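Local structure of imidazoleglycerol-phosphate dehydratase (Staphylococcus aureus subsp. aureus, 2AE8) at residues 32-37 and 101-106; 44-49 and 77-82; 128-133 and 190-195; 148-153 and 184-189. The protein catalyses the dehydration of imidazoleglycerol phosphate to imidazoleacetol phosphate, the sixth step of histidine biosynthesis, using two manganese ions per subunit. All coordinates share one frame; numbering follows the deposited sequence.

Contact 1: 32-37 and 101-106; sequences YQKQRN and IGQLLL
With CG placed opposite its own carbonyl carbon (chi1 -64°), L104 sends its CD2 methyl from helix 101-106 onto the backbone of strand 32-36, while K34 turns CG opposite its amide N (chi1 169°) and then bends at chi2 and chi3, which lifts its amine to the level of Q103. The L104 methyl carries most of the apolar contact: CD2 lies 3.6 Å from Q33 N and 3.7 Å from K34 CB, and it also meets Y32 CB at 4.0 Å. It therefore rests on the main chain between two residues whose side chains leave the backbone toward the helix. K34 and Q103 cross at about a right angle. Q103 OE1 accepts a weak hydrogen bond from K34 NZ at 3.1 Å, and K34 CE lies equally near that oxygen, so the lysine end lies alongside it rather than pointing straight at it. The Y32 ring runs on past L104, and its OH is hydrogen-bonded to D111, further along the same helix. Strand and helix axes approach to 8.4 Å at 145°, running roughly opposite ways but clearly skewed. This is helix-on-sheet packing within one half-domain of the duplicated beta-alpha-beta sandwich: the strand is an outermost one of its four-stranded sheet within the chain, and helix 90-111 packs across the sheet face, where L104 also touches I45 and I47 of the adjoining strand 43-48.

Contact 2: 44-49 and 77-82; sequences NISISD and SLNIEA
S77, N44 and S46 lose the most surface here, and each belongs to a hydrogen-bonded pair of two nearly antiparallel strands whose axes run 4.7 Å apart. S77 pairs with S48: S77 N donates to S48 O over 2.7 Å in a nearly straight bond (169° at hydrogen), whereas the return bond from S48 N to S77 O is more bent, at 141°. The S77 hydroxyl turns to D50 and S52, in the loop that follows strand 43-48. N44 N donates to E81 O and E81 N to N44 O, both at 2.8 Å; beyond their CB atoms the two side chains diverge, the E81 carboxylate reaching H55 and N57. Between these pairs stands S46, opposite N79. Its OG occupies the crowded position between backbone N and carbonyl carbon (chi1 66°), 3.5 Å from N79 CB. A water hydrogen-bonded to S46 OG at 2.7 Å accepts from N79 ND2 and donates to S77 O, tying both strands together on this polar face. The other face is apolar: I45 lies side by side with L78 and with I80, its CG2 being 3.9 Å from L78 CD2, and helices 61-74 and 90-111 cover these residues. The polar face and the helix-covered apolar face fit the beta-alpha-beta sandwich of this dehydratase, which is built from a duplicated half-domain.

Contact 3: 128-133 and 190-195; sequences TLARVV and IEAIFK. With MG (magnesium ion), chain L.
A192 packs its methyl between T128 and A130, joining a sheet strand to the metal-bearing helix of one half-domain in this duplicated beta-alpha-beta sandwich. T128 CG2 is 3.7 Å from A192 CB, and A130 CB is 3.9 Å from that same methyl. A130 CB also reaches I193 CG1 at 4.1 Å, and V132 CG2 lies against the I193 carbonyl oxygen. The three strand residues that touch the helix, T128, A130 and V132, all send their side chains off the backbone toward it. Small groups at the centre allow a close approach: the axes come within 7.5 Å at 29°, with A130 and A192 only 5.7 Å apart at CA. One shell out, L180 and I178 of strand 175-182 flank T128 and V132, while M125 of strand 118-125 touches A192. On the strand's reverse side, R131 forms a salt bridge with D179 and a hydrogen bond with Y122. The helix presents E191 away from the sheet, its CG opposite the backbone N (chi1 -180°) and the chain extended beyond, to bind a magnesium ion. H187 of this chain and H92 of a neighbouring subunit bind the same ion, whose site also includes H65; E191 OE1 lies 2.1 Å from the metal.

Contact 4: 148-153 and 184-189; sequences LSKEKV and GNTHHE. With MG (magnesium ion), chain L; MG (magnesium ion), chain T.
The E189 carboxylate is held at both oxygens, S149 N donating to E189 OE1 and G184 N to E189 OE2, both at 2.8 Å, where the loop 148-151 meets the N-terminal turn of helix 186-205 in the second half-domain. OE1 takes the S149 amide on its syn lone pair, whereas the amide of G184 arrives at OE2 on the anti side, 17° out of the carboxylate plane; these two bonds limit rotation of the group. S149 OG also donates to E189 OE2, at a distance so short (2.5 Å) that its exact value is doubtful. The hydroxyl lies opposite its own carbonyl carbon (chi1 -55°), beside the backbone N, which lets both S149 donors serve one group. L148 slides past E189 in the opposite direction, its CD2 3.6 Å from OE1. Further along, V153 CG1 packs on T186 CG2 at 3.6 Å, and K150 crosses T186 at about a right angle. A water links the two segments, accepting from K150 NZ and donating to G184 O. The helix start is N-capped by N185, whose OD1 accepts from H188 N in the carbonyl plane. This turn presents two metal ligands in succession: H187 NE2 to one magnesium ion, and H188 to a second that H91 and E95 of a neighbouring subunit also bind. E127 holds H188 ND1, while H188 NE2 lies 2.2 Å from its magnesium.

How the contacts relate
Contacts 1 and 2 share a sheet on one side of the chain's centre: strands 31-36 and 43-48 are neighbours in it, and Y32 O and K34 N probably bond to I47 N and I45 O. Contact 1 is a surface contact with one weak polar bond, whereas contact 2 is buried and built on six backbone bonds. Contacts 3 and 4 lie opposite, both using helix 186-205 and meeting where T128 packs on H188 and E189. Contact 3 is buried and apolar; contact 4, only partly buried, is held by bonds to the E189 carboxylate beside a capped helix start. Both supply ligands to the same magnesium ion, while contact 1 lies about 17 Å from contact 4 at nearest atoms.

Contact 1: 32-37 and 101-106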
# COMPACT_ATOMS: atom_id res chain seq x y z
N TYR B 32 4.37 -29.37 -53.75
CA TYR B 32 2.98 -29.17 -53.39
C TYR B 32 2.60 -27.77 -53.76
O TYR B 32 3.35 -26.82 -53.52
CB TYR B 32 2.78 -29.40 -51.90
CG TYR B 32 3.18 -30.78 -51.48
CD1 TYR B 32 4.48 -31.05 -51.05
CD2 TYR B 32 2.26 -31.82 -51.52
CE1 TYR B 32 4.85 -32.34 -50.67
CE2 TYR B 32 2.62 -33.10 -51.13
CZ TYR B 32 3.90 -33.35 -50.71
OH TYR B 32 4.23 -34.63 -50.33
N GLN B 33 1.42 -27.65 -54.34
CA GLN B 33 1.10 -26.45 -55.07
C GLN B 33 -0.37 -26.17 -54.91
O GLN B 33 -1.17 -27.10 -54.83
CB GLN B 33 1.44 -26.68 -56.54
CG GLN B 33 1.58 -25.45 -57.38
CD GLN B 33 1.96 -25.82 -58.81
OE1 GLN B 33 1.24 -26.57 -59.48
NE2 GLN B 33 3.09 -25.29 -59.28
N LYS B 34 -0.72 -24.89 -54.84
CA LYS B 34 -2.07 -24.46 -54.54
C LYS B 34 -2.31 -23.08 -55.15
O LYS B 34 -1.44 -22.21 -55.07
CB LYS B 34 -2.28 -24.41 -53.02
CG LYS B 34 -3.55 -23.74 -52.56
CD LYS B 34 -4.62 -24.74 -52.15
CE LYS B 34 -4.37 -25.24 -50.75
NZ LYS B 34 -5.46 -26.14 -50.31
N GLN B 35 -3.47 -22.92 -55.77
CA GLN B 35 -3.94 -21.62 -56.23
C GLN B 35 -5.22 -21.24 -55.49
O GLN B 35 -6.19 -22.00 -55.48
CB GLN B 35 -4.17 -21.63 -57.74
CG GLN B 35 -4.26 -20.24 -58.36
CD GLN B 35 -4.22 -20.27 -59.87
OE1 GLN B 35 -3.88 -19.27 -60.50
NE2 GLN B 35 -4.55 -21.41 -60.47
N ARG B 36 -5.22 -20.08 -54.84
CA ARG B 36 -6.36 -19.67 -54.02
C ARG B 36 -6.83 -18.29 -54.44
O ARG B 36 -6.06 -17.33 -54.38
CB ARG B 36 -5.98 -19.68 -52.54
CG ARG B 36 -7.11 -20.11 -51.62
CD ARG B 36 -6.65 -20.11 -50.18
NE ARG B 36 -7.18 -18.97 -49.44
CZ ARG B 36 -7.96 -19.07 -48.36
NH1 ARG B 36 -8.28 -20.27 -47.87
NH2 ARG B 36 -8.41 -17.98 -47.77
N ASN B 37 -8.08 -18.20 -54.88
CA ASN B 37 -8.63 -16.94 -55.37
C ASN B 37 -9.97 -16.60 -54.72
O ASN B 37 -10.01 -15.90 -53.71
CB ASN B 37 -8.76 -16.97 -56.90
CG ASN B 37 -7.53 -17.57 -57.58
OD1 ASN B 37 -7.63 -18.56 -58.30
ND2 ASN B 37 -6.37 -16.97 -57.34
N ILE B 101 0.36 -21.83 -47.01
CA ILE B 101 1.60 -22.47 -46.57
C ILE B 101 1.30 -23.55 -45.54
O ILE B 101 1.86 -24.63 -45.62
CB ILE B 101 2.64 -21.45 -46.04
CG1 ILE B 101 3.15 -20.58 -47.20
CG2 ILE B 101 3.81 -22.17 -45.39
CD1 ILE B 101 4.07 -19.45 -46.78
N GLY B 102 0.41 -23.27 -44.59
CA GLY B 102 0.03 -24.28 -43.59
C GLY B 102 -0.59 -25.52 -44.25
O GLY B 102 -0.25 -26.65 -43.89
N GLN B 103 -1.49 -25.29 -45.20
CA GLN B 103 -2.19 -26.36 -45.91
C GLN B 103 -1.22 -27.21 -46.74
O GLN B 103 -1.31 -28.45 -46.75
CB GLN B 103 -3.30 -25.79 -46.80
CG GLN B 103 -4.56 -25.37 -46.04
CD GLN B 103 -5.55 -24.58 -46.88
OE1 GLN B 103 -5.22 -24.08 -47.96
NE2 GLN B 103 -6.76 -24.45 -46.38
N LEU B 104 -0.29 -26.56 -47.43
CA LEU B 104 0.71 -27.28 -48.22
C LEU B 104 1.66 -28.05 -47.32
O LEU B 104 2.05 -29.19 -47.63
CB LEU B 104 1.47 -26.32 -49.14
CG LEU B 104 0.60 -25.66 -50.21
CD1 LEU B 104 1.42 -24.61 -50.96
CD2 LEU B 104 -0.04 -26.70 -51.18
N LEU B 105 2.00 -27.46 -46.17
CA LEU B 105 2.83 -28.17 -45.20
C LEU B 105 2.16 -29.45 -44.73
O LEU B 105 2.82 -30.49 -44.60
CB LEU B 105 3.21 -27.28 -44.00
CG LEU B 105 4.34 -26.27 -44.21
CD1 LEU B 105 4.55 -25.38 -42.94
CD2 LEU B 105 5.62 -26.99 -44.58
N LEU B 106 0.85 -29.37 -44.49
CA LEU B 106 0.11 -30.55 -44.05
C LEU B 106 0.19 -31.64 -45.13
O LEU B 106 0.48 -32.80 -44.82
CB LEU B 106 -1.34 -30.22 -43.70
CG LEU B 106 -2.19 -31.39 -43.21
CD1 LEU B 106 -1.55 -32.15 -42.02
CD2 LEU B 106 -3.60 -30.95 -42.86

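Contact 2: 44-49 and 77-82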
# COMPACT_ATOMS: atom_id res chain seq x y z
N ASN B 44 -0.73 -17.83 -55.96
CA ASN B 44 -0.24 -19.08 -56.52
C ASN B 44 1.03 -19.46 -55.77
O ASN B 44 2.02 -18.73 -55.80
CB ASN B 44 0.04 -18.91 -58.01
CG ASN B 44 0.27 -20.24 -58.72
OD1 ASN B 44 0.28 -21.31 -58.10
ND2 ASN B 44 0.49 -20.17 -60.03
N ILE B 45 0.98 -20.58 -55.07
CA ILE B 45 2.07 -20.95 -54.17
C ILE B 45 2.46 -22.40 -54.32
O ILE B 45 1.60 -23.27 -54.41
CB ILE B 45 1.70 -20.65 -52.68
CG1 ILE B 45 1.37 -19.17 -52.51
CG2 ILE B 45 2.82 -21.09 -51.74
CD1 ILE B 45 0.74 -18.79 -51.17
N SER B 46 3.76 -22.65 -54.33
CA SER B 46 4.29 -24.00 -54.26
C SER B 46 5.36 -24.06 -53.20
O SER B 46 6.11 -23.10 -53.03
CB SER B 46 4.89 -24.43 -55.61
OG SER B 46 6.04 -23.66 -55.93
N ILE B 47 5.44 -25.20 -52.54
CA ILE B 47 6.49 -25.49 -51.59
C ILE B 47 7.15 -26.84 -51.95
O ILE B 47 6.48 -27.74 -52.45
CB ILE B 47 5.93 -25.49 -50.14
CG1 ILE B 47 7.07 -25.44 -49.11
CG2 ILE B 47 4.98 -26.67 -49.89
CD1 ILE B 47 6.61 -24.97 -47.72
N SER B 48 8.44 -26.96 -51.68
CA SER B 48 9.17 -28.21 -51.94
C SER B 48 10.33 -28.40 -50.97
O SER B 48 11.02 -27.44 -50.64
CB SER B 48 9.68 -28.23 -53.38
OG SER B 48 10.18 -29.51 -53.70
N ASP B 49 10.56 -29.65 -50.55
CA ASP B 49 11.68 -29.98 -49.66
C ASP B 49 12.92 -30.38 -50.46
O ASP B 49 13.58 -31.38 -50.16
CB ASP B 49 11.31 -31.07 -48.64
CG ASP B 49 12.27 -31.12 -47.43
OD1 ASP B 49 13.30 -30.41 -47.44
OD2 ASP B 49 11.99 -31.87 -46.46
N SER B 77 11.74 -24.86 -50.35
CA SER B 77 11.67 -23.88 -51.42
C SER B 77 10.26 -23.36 -51.55
O SER B 77 9.30 -24.13 -51.66
CB SER B 77 12.13 -24.50 -52.75
OG SER B 77 13.33 -25.24 -52.54
N LEU B 78 10.14 -22.04 -51.54
CA LEU B 78 8.85 -21.39 -51.70
C LEU B 78 8.81 -20.61 -52.99
O LEU B 78 9.74 -19.87 -53.32
CB LEU B 78 8.59 -20.42 -50.55
CG LEU B 78 7.65 -20.78 -49.42
CD1 LEU B 78 7.63 -19.63 -48.41
CD2 LEU B 78 6.25 -21.07 -49.94
N ASN B 79 7.72 -20.77 -53.72
CA ASN B 79 7.44 -19.89 -54.83
C ASN B 79 6.07 -19.29 -54.67
O ASN B 79 5.07 -20.00 -54.64
CB ASN B 79 7.62 -20.60 -56.17
CG ASN B 79 9.06 -20.94 -56.44
OD1 ASN B 79 9.79 -20.15 -57.01
ND2 ASN B 79 9.51 -22.09 -55.95
N ILE B 80 6.04 -17.97 -54.54
CA ILE B 80 4.80 -17.28 -54.28
C ILE B 80 4.56 -16.21 -55.32
O ILE B 80 5.42 -15.38 -55.59
CB ILE B 80 4.78 -16.64 -52.86
CG1 ILE B 80 5.03 -17.71 -51.79
CG2 ILE B 80 3.46 -15.90 -52.63
CD1 ILE B 80 5.06 -17.19 -50.35
N GLU B 81 3.38 -16.25 -55.90
CA GLU B 81 2.92 -15.18 -56.75
C GLU B 81 1.58 -14.70 -56.26
O GLU B 81 0.59 -15.44 -56.30
CB GLU B 81 2.87 -15.64 -58.21
CG GLU B 81 4.20 -15.53 -58.92
CD GLU B 81 4.58 -14.09 -59.22
OE1 GLU B 81 3.67 -13.24 -59.34
OE2 GLU B 81 5.78 -13.79 -59.34
N ALA B 82 1.56 -13.47 -55.75
CA ALA B 82 0.33 -12.87 -55.25
C ALA B 82 -0.07 -11.70 -56.14
O ALA B 82 0.79 -10.98 -56.65
CB ALA B 82 0.52 -12.42 -53.82
O HOH W 1 8.25 -24.43 -54.56

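Contact 3: 128-133 and 190-195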
# COMPACT_ATOMS: atom_id res chain seq x y z
N THR B 128 17.96 -9.34 -28.81
CA THR B 128 16.79 -10.22 -28.80
C THR B 128 17.21 -11.66 -28.66
O THR B 128 18.26 -12.06 -29.19
CB THR B 128 16.00 -10.06 -30.11
OG1 THR B 128 15.35 -8.79 -30.10
CG2 THR B 128 14.94 -11.16 -30.28
N LEU B 129 16.40 -12.45 -27.97
CA LEU B 129 16.54 -13.90 -27.98
C LEU B 129 15.15 -14.52 -28.13
O LEU B 129 14.24 -14.18 -27.37
CB LEU B 129 17.21 -14.40 -26.69
CG LEU B 129 17.39 -15.92 -26.54
CD1 LEU B 129 18.43 -16.48 -27.54
CD2 LEU B 129 17.78 -16.25 -25.13
N ALA B 130 14.97 -15.38 -29.13
CA ALA B 130 13.72 -16.10 -29.28
C ALA B 130 13.92 -17.61 -29.19
O ALA B 130 14.97 -18.14 -29.59
CB ALA B 130 13.01 -15.73 -30.57
N ARG B 131 12.90 -18.28 -28.65
CA ARG B 131 12.84 -19.74 -28.66
C ARG B 131 11.57 -20.17 -29.36
O ARG B 131 10.48 -19.67 -29.05
CB ARG B 131 12.87 -20.34 -27.25
CG ARG B 131 12.63 -21.86 -27.23
CD ARG B 131 12.44 -22.41 -25.82
NE ARG B 131 11.22 -21.89 -25.20
CZ ARG B 131 11.20 -21.27 -24.02
NH1 ARG B 131 12.32 -21.10 -23.34
NH2 ARG B 131 10.04 -20.83 -23.54
N VAL B 132 11.69 -21.12 -30.28
CA VAL B 132 10.50 -21.72 -30.89
C VAL B 132 10.60 -23.23 -30.77
O VAL B 132 11.65 -23.82 -31.04
CB VAL B 132 10.29 -21.28 -32.33
CG1 VAL B 132 9.08 -21.99 -32.93
CG2 VAL B 132 10.11 -19.74 -32.39
N VAL B 133 9.49 -23.83 -30.35
CA VAL B 133 9.36 -25.27 -30.15
C VAL B 133 8.25 -25.73 -31.09
O VAL B 133 7.14 -25.21 -31.01
CB VAL B 133 8.95 -25.63 -28.68
CG1 VAL B 133 8.69 -27.12 -28.53
CG2 VAL B 133 10.04 -25.17 -27.68
N ILE B 190 11.07 -9.89 -34.66
CA ILE B 190 10.38 -10.64 -35.69
C ILE B 190 11.34 -11.58 -36.43
O ILE B 190 11.02 -12.74 -36.69
CB ILE B 190 9.70 -9.68 -36.67
CG1 ILE B 190 8.65 -8.84 -35.91
CG2 ILE B 190 9.03 -10.47 -37.79
CD1 ILE B 190 8.17 -7.60 -36.66
N GLU B 191 12.52 -11.08 -36.77
CA GLU B 191 13.51 -11.89 -37.48
C GLU B 191 13.95 -13.10 -36.67
O GLU B 191 14.00 -14.21 -37.20
CB GLU B 191 14.70 -11.03 -37.93
CG GLU B 191 15.75 -11.82 -38.67
CD GLU B 191 16.58 -10.96 -39.62
OE1 GLU B 191 16.34 -9.74 -39.72
OE2 GLU B 191 17.49 -11.52 -40.26
N ALA B 192 14.29 -12.91 -35.40
CA ALA B 192 14.64 -14.05 -34.53
C ALA B 192 13.52 -15.09 -34.49
O ALA B 192 13.77 -16.30 -34.55
CB ALA B 192 14.98 -13.57 -33.09
N ILE B 193 12.27 -14.63 -34.40
CA ILE B 193 11.11 -15.55 -34.39
C ILE B 193 10.98 -16.34 -35.72
O ILE B 193 10.79 -17.56 -35.71
CB ILE B 193 9.80 -14.79 -34.10
CG1 ILE B 193 9.76 -14.28 -32.64
CG2 ILE B 193 8.56 -15.69 -34.41
CD1 ILE B 193 8.64 -13.27 -32.41
N PHE B 194 11.08 -15.65 -36.85
CA PHE B 194 11.06 -16.33 -38.15
C PHE B 194 12.22 -17.30 -38.32
O PHE B 194 12.01 -18.42 -38.78
CB PHE B 194 11.04 -15.33 -39.32
CG PHE B 194 9.66 -14.95 -39.75
CD1 PHE B 194 8.98 -15.72 -40.70
CD2 PHE B 194 9.04 -13.82 -39.22
CE1 PHE B 194 7.70 -15.38 -41.12
CE2 PHE B 194 7.73 -13.45 -39.63
CZ PHE B 194 7.06 -14.24 -40.59
N LYS B 195 13.42 -16.90 -37.93
CA LYS B 195 14.58 -17.79 -37.99
C LYS B 195 14.40 -19.04 -37.12
O LYS B 195 14.62 -20.16 -37.57
CB LYS B 195 15.89 -17.07 -37.63
CG LYS B 195 16.39 -16.04 -38.69
CD LYS B 195 17.77 -15.41 -38.32
CE LYS B 195 18.88 -16.48 -38.11
NZ LYS B 195 20.26 -15.87 -38.02
MG MG L . 16.42 -8.49 -41.43

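Contact 4: 148-153 and 184-189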
# COMPACT_ATOMS: atom_id res chain seq x y z
N LEU B 148 5.83 -7.45 -29.08
CA LEU B 148 6.77 -6.78 -29.98
C LEU B 148 6.86 -5.30 -29.63
O LEU B 148 5.86 -4.71 -29.22
CB LEU B 148 6.33 -6.99 -31.42
CG LEU B 148 6.16 -8.46 -31.81
CD1 LEU B 148 5.56 -8.57 -33.21
CD2 LEU B 148 7.52 -9.25 -31.75
N SER B 149 8.04 -4.70 -29.81
CA SER B 149 8.33 -3.36 -29.29
C SER B 149 7.67 -2.18 -29.99
O SER B 149 7.49 -1.15 -29.37
CB SER B 149 9.83 -3.12 -29.16
OG SER B 149 10.42 -4.13 -28.37
N LYS B 150 7.30 -2.33 -31.26
CA LYS B 150 6.73 -1.21 -32.02
C LYS B 150 5.50 -1.69 -32.81
O LYS B 150 5.36 -2.88 -33.07
CB LYS B 150 7.79 -0.60 -32.96
CG LYS B 150 9.00 0.06 -32.26
CD LYS B 150 8.60 1.36 -31.58
CE LYS B 150 9.77 2.02 -30.84
NZ LYS B 150 10.13 1.23 -29.63
N GLU B 151 4.62 -0.77 -33.15
CA GLU B 151 3.38 -1.13 -33.85
C GLU B 151 3.64 -1.40 -35.35
O GLU B 151 2.86 -2.09 -36.01
CB GLU B 151 2.33 -0.01 -33.66
CG GLU B 151 2.03 0.30 -32.17
CD GLU B 151 0.70 1.02 -31.96
OE1 GLU B 151 0.09 1.48 -32.94
OE2 GLU B 151 0.24 1.09 -30.79
N LYS B 152 4.74 -0.84 -35.85
CA LYS B 152 5.14 -1.02 -37.25
C LYS B 152 6.63 -1.22 -37.38
O LYS B 152 7.42 -0.68 -36.60
CB LYS B 152 4.75 0.21 -38.09
CG LYS B 152 3.23 0.30 -38.38
CD LYS B 152 2.91 1.34 -39.45
CE LYS B 152 1.42 1.69 -39.50
NZ LYS B 152 0.61 0.77 -40.35
N VAL B 153 7.02 -2.00 -38.40
CA VAL B 153 8.38 -1.98 -38.91
C VAL B 153 8.26 -1.51 -40.36
O VAL B 153 7.62 -2.16 -41.19
CB VAL B 153 9.08 -3.36 -38.84
CG1 VAL B 153 9.51 -3.65 -37.42
CG2 VAL B 153 8.14 -4.46 -39.32
N GLY B 184 13.81 -5.84 -27.79
CA GLY B 184 14.30 -4.46 -27.77
C GLY B 184 14.07 -3.80 -29.11
O GLY B 184 13.46 -2.74 -29.17
N ASN B 185 14.58 -4.42 -30.18
CA ASN B 185 14.40 -3.93 -31.56
C ASN B 185 13.39 -4.83 -32.27
O ASN B 185 13.55 -6.04 -32.27
CB ASN B 185 15.73 -3.86 -32.32
CG ASN B 185 15.57 -3.37 -33.76
OD1 ASN B 185 15.23 -4.15 -34.65
ND2 ASN B 185 15.80 -2.08 -33.98
N THR B 186 12.34 -4.23 -32.82
CA THR B 186 11.21 -4.96 -33.37
C THR B 186 11.60 -5.77 -34.61
O THR B 186 11.11 -6.87 -34.79
CB THR B 186 10.05 -4.01 -33.71
OG1 THR B 186 9.79 -3.16 -32.58
CG2 THR B 186 8.77 -4.78 -34.03
N HIS B 187 12.45 -5.20 -35.46
CA HIS B 187 12.94 -5.93 -36.64
C HIS B 187 13.67 -7.21 -36.19
O HIS B 187 13.41 -8.29 -36.70
CB HIS B 187 13.85 -5.03 -37.50
CG HIS B 187 14.23 -5.63 -38.81
ND1 HIS B 187 13.78 -5.13 -40.02
CD2 HIS B 187 14.99 -6.71 -39.11
CE1 HIS B 187 14.27 -5.87 -41.01
NE2 HIS B 187 15.01 -6.83 -40.48
N HIS B 188 14.54 -7.07 -35.19
CA HIS B 188 15.27 -8.18 -34.62
C HIS B 188 14.33 -9.20 -33.99
O HIS B 188 14.57 -10.42 -34.08
CB HIS B 188 16.24 -7.68 -33.53
CG HIS B 188 17.40 -6.91 -34.07
ND1 HIS B 188 18.31 -6.29 -33.25
CD2 HIS B 188 17.78 -6.64 -35.35
CE1 HIS B 188 19.22 -5.68 -34.00
NE2 HIS B 188 18.92 -5.88 -35.27
N GLU B 189 13.28 -8.71 -33.33
CA GLU B 189 12.34 -9.57 -32.63
C GLU B 189 11.63 -10.48 -33.63
O GLU B 189 11.56 -11.69 -33.44
CB GLU B 189 11.31 -8.71 -31.89
CG GLU B 189 11.80 -8.11 -30.56
CD GLU B 189 10.91 -6.97 -30.05
OE1 GLU B 189 9.85 -6.67 -30.66
OE2 GLU B 189 11.31 -6.33 -29.06
MG MG L . 16.42 -8.49 -41.43
MG MG T . 20.13 -5.35 -37.00
O HOH W 2 12.06 -0.74 -30.36
O HOH W 3 19.20 -7.04 -38.58
O HOH W 4 21.03 -3.66 -35.86
O HOH W 5 21.93 -6.15 -36.19